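Local coordinates for protein eukaryotic translation initiation factor 4 gamma 5 (Trypanosoma cruzi, PDB 6OZU) that probably serves in translation initiation as a scaffold subunit of an eIF4F-like complex, its MIF4G domain being the likely docking site for an eIF4A helicase, at residues K133-T144 against H178-C186. Numbering follows the deposited sequence.
Sequences KANINFLGLLFT and HFMNLLLTC. With SO4 (sulfate ion), chain I.
Ile136 of helix 118-144 and His178 of helix 173-186 meet with their side chains at about a right angle, at one end of a near-parallel helix pair in the all-helical MIF4G domain, a fold of stacked antiparallel helix pairs. The two helices run in almost the same direction, inclined by 19°, with helix 150-162 between them in sequence, and illustrate how a glycine at the closest backbone approach lets side chains of the other helix lie against its CA. Both branches of Ile136 touch His178, CG1 at CB and the root of the ring, CG2 at the backbone carbonyl. CG1 of Ile136 lies 3.8 Å from His178 CB, whereas its CG2, set anti to the backbone N, turns toward the neighbouring helix and comes to 3.4 Å from His178 O; the same methyl continues to Leu182 CG at 4.0 Å. The His178 ring extends to Lys133, its CE1 3.6 Å from Lys133 N in an oblique van der Waals contact. The lysine chain leads away, and its NZ binds a sulfate ion that probably comes from the crystallisation liquor.

The backbones come closest at Gly140, where the CA atoms of Gly140 and Leu182 are 5.7 Å apart. Leu182 CD2 rests on Gly140 CA, Thr185 CG2 on its carbonyl carbon, and Cys186 SG again on its CA. Leu182 also touches Leu157 of helix 150-162 and Phe201 of helix 194-208. Thr144 and Thr185 also cross nearly perpendicularly, the CG2 of Thr144 lying 3.5 Å from Thr185 O. Thr185 OG1 turns back to its own helix and donates to Asn181 O, which Thr185 N reaches from the opposite face of the carbonyl plane. With SG beside its backbone N (chi1 -49°), Cys186 makes an oblique sulfur-aromatic contact, SG lying 3.8 Å from Phe143 CD2.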
loop_
_atom_site.group_PDB
_atom_site.type_symbol
_atom_site.label_atom_id
_atom_site.label_comp_id
_atom_site.label_asym_id
_atom_site.label_seq_id
_atom_site.Cartn_x
_atom_site.Cartn_y
_atom_site.Cartn_z
ATOM N N LYS A 133 5.837 -4.986 -7.523
ATOM C CA LYS A 133 6.249 -5.009 -6.110
ATOM C C LYS A 133 6.235 -3.612 -5.459
ATOM O O LYS A 133 5.843 -3.503 -4.299
ATOM C CB LYS A 133 7.595 -5.730 -5.883
ATOM C CG LYS A 133 8.806 -5.103 -6.552
ATOM C CD LYS A 133 10.084 -5.294 -5.758
ATOM C CE LYS A 133 11.127 -4.318 -6.261
ATOM N NZ LYS A 133 12.472 -4.696 -5.772
ATOM N N ALA A 134 6.595 -2.548 -6.227
ATOM C CA ALA A 134 6.564 -1.130 -5.805
ATOM C C ALA A 134 5.167 -0.704 -5.354
ATOM O O ALA A 134 5.062 0.049 -4.383
ATOM C CB ALA A 134 7.026 -0.234 -6.932
ATOM N N ASN A 135 4.106 -1.231 -6.015
ATOM C CA ASN A 135 2.704 -0.937 -5.680
ATOM C C ASN A 135 2.278 -1.610 -4.398
ATOM O O ASN A 135 1.696 -0.972 -3.512
ATOM C CB ASN A 135 1.764 -1.356 -6.817
ATOM C CG ASN A 135 1.748 -0.413 -7.983
ATOM O OD1 ASN A 135 2.075 -0.777 -9.109
ATOM N ND2 ASN A 135 1.376 0.819 -7.747
ATOM N N ILE A 136 2.546 -2.926 -4.324
ATOM C CA ILE A 136 2.256 -3.802 -3.181
ATOM C C ILE A 136 3.009 -3.309 -1.938
ATOM O O ILE A 136 2.393 -3.207 -0.881
ATOM C CB ILE A 136 2.506 -5.300 -3.513
ATOM C CG1 ILE A 136 1.849 -5.726 -4.859
ATOM C CG2 ILE A 136 2.046 -6.209 -2.356
ATOM C CD1 ILE A 136 0.260 -5.651 -4.961
ATOM N N ASN A 137 4.281 -2.908 -2.078
ATOM C CA ASN A 137 5.032 -2.324 -0.953
ATOM C C ASN A 137 4.290 -1.066 -0.437
ATOM O O ASN A 137 3.922 -0.996 0.747
ATOM C CB ASN A 137 6.491 -1.982 -1.344
ATOM C CG ASN A 137 7.324 -1.403 -0.210
ATOM O OD1 ASN A 137 7.273 -1.865 0.939
ATOM N ND2 ASN A 137 8.109 -0.375 -0.507
ATOM N N PHE A 138 3.989 -0.136 -1.354
ATOM C CA PHE A 138 3.255 1.078 -1.049
ATOM C C PHE A 138 1.919 0.778 -0.328
ATOM O O PHE A 138 1.665 1.394 0.715
ATOM C CB PHE A 138 3.064 1.900 -2.310
ATOM C CG PHE A 138 2.453 3.274 -2.117
ATOM C CD1 PHE A 138 2.815 4.073 -1.033
ATOM C CD2 PHE A 138 1.575 3.794 -3.050
ATOM C CE1 PHE A 138 2.291 5.356 -0.879
ATOM C CE2 PHE A 138 1.068 5.081 -2.901
ATOM C CZ PHE A 138 1.421 5.850 -1.811
ATOM N N LEU A 139 1.115 -0.204 -0.823
ATOM C CA LEU A 139 -0.152 -0.605 -0.188
ATOM C C LEU A 139 0.042 -0.978 1.299
ATOM O O LEU A 139 -0.759 -0.562 2.141
ATOM C CB LEU A 139 -0.826 -1.770 -0.951
ATOM C CG LEU A 139 -2.213 -2.225 -0.428
ATOM C CD1 LEU A 139 -3.329 -1.231 -0.804
ATOM C CD2 LEU A 139 -2.560 -3.601 -0.940
ATOM N N GLY A 140 1.118 -1.726 1.587
ATOM C CA GLY A 140 1.509 -2.149 2.930
ATOM C C GLY A 140 1.874 -0.998 3.842
ATOM O O GLY A 140 1.394 -0.920 4.971
ATOM N N LEU A 141 2.700 -0.080 3.351
ATOM C CA LEU A 141 3.078 1.122 4.101
ATOM C C LEU A 141 1.904 2.085 4.354
ATOM O O LEU A 141 1.829 2.691 5.436
ATOM C CB LEU A 141 4.205 1.845 3.388
ATOM C CG LEU A 141 5.495 1.058 3.345
ATOM C CD1 LEU A 141 6.302 1.441 2.188
ATOM C CD2 LEU A 141 6.252 1.191 4.617
ATOM N N LEU A 142 0.972 2.211 3.385
ATOM C CA LEU A 142 -0.200 3.073 3.568
ATOM C C LEU A 142 -1.075 2.454 4.648
ATOM O O LEU A 142 -1.589 3.170 5.502
ATOM C CB LEU A 142 -1.020 3.229 2.273
ATOM C CG LEU A 142 -0.464 4.079 1.131
ATOM C CD1 LEU A 142 -1.235 3.823 -0.143
ATOM C CD2 LEU A 142 -0.539 5.573 1.448
ATOM N N PHE A 143 -1.225 1.124 4.620
ATOM C CA PHE A 143 -2.028 0.358 5.579
ATOM C C PHE A 143 -1.493 0.406 7.020
ATOM O O PHE A 143 -2.260 0.659 7.938
ATOM C CB PHE A 143 -2.214 -1.091 5.102
ATOM C CG PHE A 143 -3.195 -1.873 5.921
ATOM C CD1 PHE A 143 -4.542 -1.513 5.951
ATOM C CD2 PHE A 143 -2.772 -2.949 6.700
ATOM C CE1 PHE A 143 -5.451 -2.234 6.706
ATOM C CE2 PHE A 143 -3.679 -3.661 7.470
ATOM C CZ PHE A 143 -5.017 -3.302 7.459
ATOM N N THR A 144 -0.190 0.194 7.212
ATOM C CA THR A 144 0.461 0.232 8.530
ATOM C C THR A 144 0.455 1.645 9.160
ATOM O O THR A 144 0.581 1.777 10.380
ATOM C CB THR A 144 1.862 -0.374 8.450
ATOM O OG1 THR A 144 2.620 0.352 7.495
ATOM C CG2 THR A 144 1.853 -1.868 8.091
ATOM N N HIS A 178 4.367 -11.314 -3.855
ATOM C CA HIS A 178 3.841 -9.984 -3.457
ATOM C C HIS A 178 3.068 -10.066 -2.134
ATOM O O HIS A 178 3.272 -9.223 -1.254
ATOM C CB HIS A 178 2.982 -9.325 -4.556
ATOM C CG HIS A 178 3.698 -9.090 -5.863
ATOM N ND1 HIS A 178 5.016 -8.663 -5.910
ATOM C CD2 HIS A 178 3.248 -9.242 -7.130
ATOM C CE1 HIS A 178 5.306 -8.554 -7.198
ATOM N NE2 HIS A 178 4.280 -8.909 -7.964
ATOM N N PHE A 179 2.272 -11.142 -1.964
ATOM C CA PHE A 179 1.515 -11.417 -0.752
ATOM C C PHE A 179 2.388 -11.714 0.452
ATOM O O PHE A 179 2.014 -11.280 1.537
ATOM C CB PHE A 179 0.507 -12.554 -0.975
ATOM C CG PHE A 179 -0.328 -12.881 0.239
ATOM C CD1 PHE A 179 -1.367 -12.045 0.635
ATOM C CD2 PHE A 179 -0.046 -13.996 1.014
ATOM C CE1 PHE A 179 -2.127 -12.333 1.776
ATOM C CE2 PHE A 179 -0.811 -14.285 2.151
ATOM C CZ PHE A 179 -1.850 -13.459 2.518
ATOM N N MET A 180 3.513 -12.482 0.304
ATOM C CA MET A 180 4.371 -12.800 1.458
ATOM C C MET A 180 5.032 -11.544 1.970
ATOM O O MET A 180 5.282 -11.392 3.169
ATOM C CB MET A 180 5.510 -13.798 1.142
ATOM C CG MET A 180 5.150 -14.959 0.271
ATOM S SD MET A 180 6.528 -16.102 -0.021
ATOM C CE MET A 180 7.880 -15.005 0.037
ATOM N N ASN A 181 5.373 -10.673 1.054
ATOM C CA ASN A 181 6.053 -9.451 1.412
ATOM C C ASN A 181 5.084 -8.486 2.083
ATOM O O ASN A 181 5.427 -7.942 3.131
ATOM C CB ASN A 181 6.816 -8.920 0.218
ATOM C CG ASN A 181 8.054 -9.778 -0.025
ATOM O OD1 ASN A 181 8.975 -9.823 0.796
ATOM N ND2 ASN A 181 8.066 -10.546 -1.110
ATOM N N LEU A 182 3.833 -8.460 1.613
ATOM C CA LEU A 182 2.710 -7.708 2.200
ATOM C C LEU A 182 2.460 -8.277 3.619
ATOM O O LEU A 182 2.447 -7.521 4.599
ATOM C CB LEU A 182 1.477 -7.930 1.321
ATOM C CG LEU A 182 0.393 -6.854 1.193
ATOM C CD1 LEU A 182 -0.928 -7.373 1.614
ATOM C CD2 LEU A 182 0.750 -5.536 1.864
ATOM N N LEU A 183 2.335 -9.630 3.718
ATOM C CA LEU A 183 2.187 -10.373 4.963
ATOM C C LEU A 183 3.266 -10.005 5.981
ATOM O O LEU A 183 2.951 -9.836 7.150
ATOM C CB LEU A 183 2.209 -11.896 4.713
ATOM C CG LEU A 183 2.075 -12.777 5.961
ATOM C CD1 LEU A 183 0.725 -12.536 6.634
ATOM C CD2 LEU A 183 2.335 -14.240 5.661
ATOM N N LEU A 184 4.522 -9.897 5.560
ATOM C CA LEU A 184 5.606 -9.546 6.476
ATOM C C LEU A 184 5.471 -8.120 7.037
ATOM O O LEU A 184 5.650 -7.911 8.232
ATOM C CB LEU A 184 6.965 -9.798 5.806
ATOM C CG LEU A 184 8.185 -9.741 6.670
ATOM C CD1 LEU A 184 8.109 -10.745 7.836
ATOM C CD2 LEU A 184 9.396 -10.049 5.854
ATOM N N THR A 185 5.047 -7.191 6.197
ATOM C CA THR A 185 4.778 -5.794 6.508
ATOM C C THR A 185 3.550 -5.591 7.417
ATOM O O THR A 185 3.654 -4.894 8.428
ATOM C CB THR A 185 4.657 -5.009 5.173
ATOM O OG1 THR A 185 5.840 -5.245 4.392
ATOM C CG2 THR A 185 4.407 -3.494 5.369
ATOM N N CYS A 186 2.402 -6.200 7.063
ATOM C CA CYS A 186 1.127 -5.989 7.742
ATOM C C CYS A 186 0.748 -7.024 8.788
ATOM O O CYS A 186 -0.157 -6.747 9.579
ATOM C CB CYS A 186 0.008 -5.845 6.709
ATOM S SG CYS A 186 0.362 -4.673 5.380
HETATM S S SO4 I . 14.592 -2.162 -5.553
HETATM O O1 SO4 I . 13.289 -2.037 -4.905
HETATM O O2 SO4 I . 15.095 -0.837 -5.912
HETATM O O3 SO4 I . 14.451 -2.982 -6.761
HETATM O O4 SO4 I . 15.555 -2.788 -4.645
#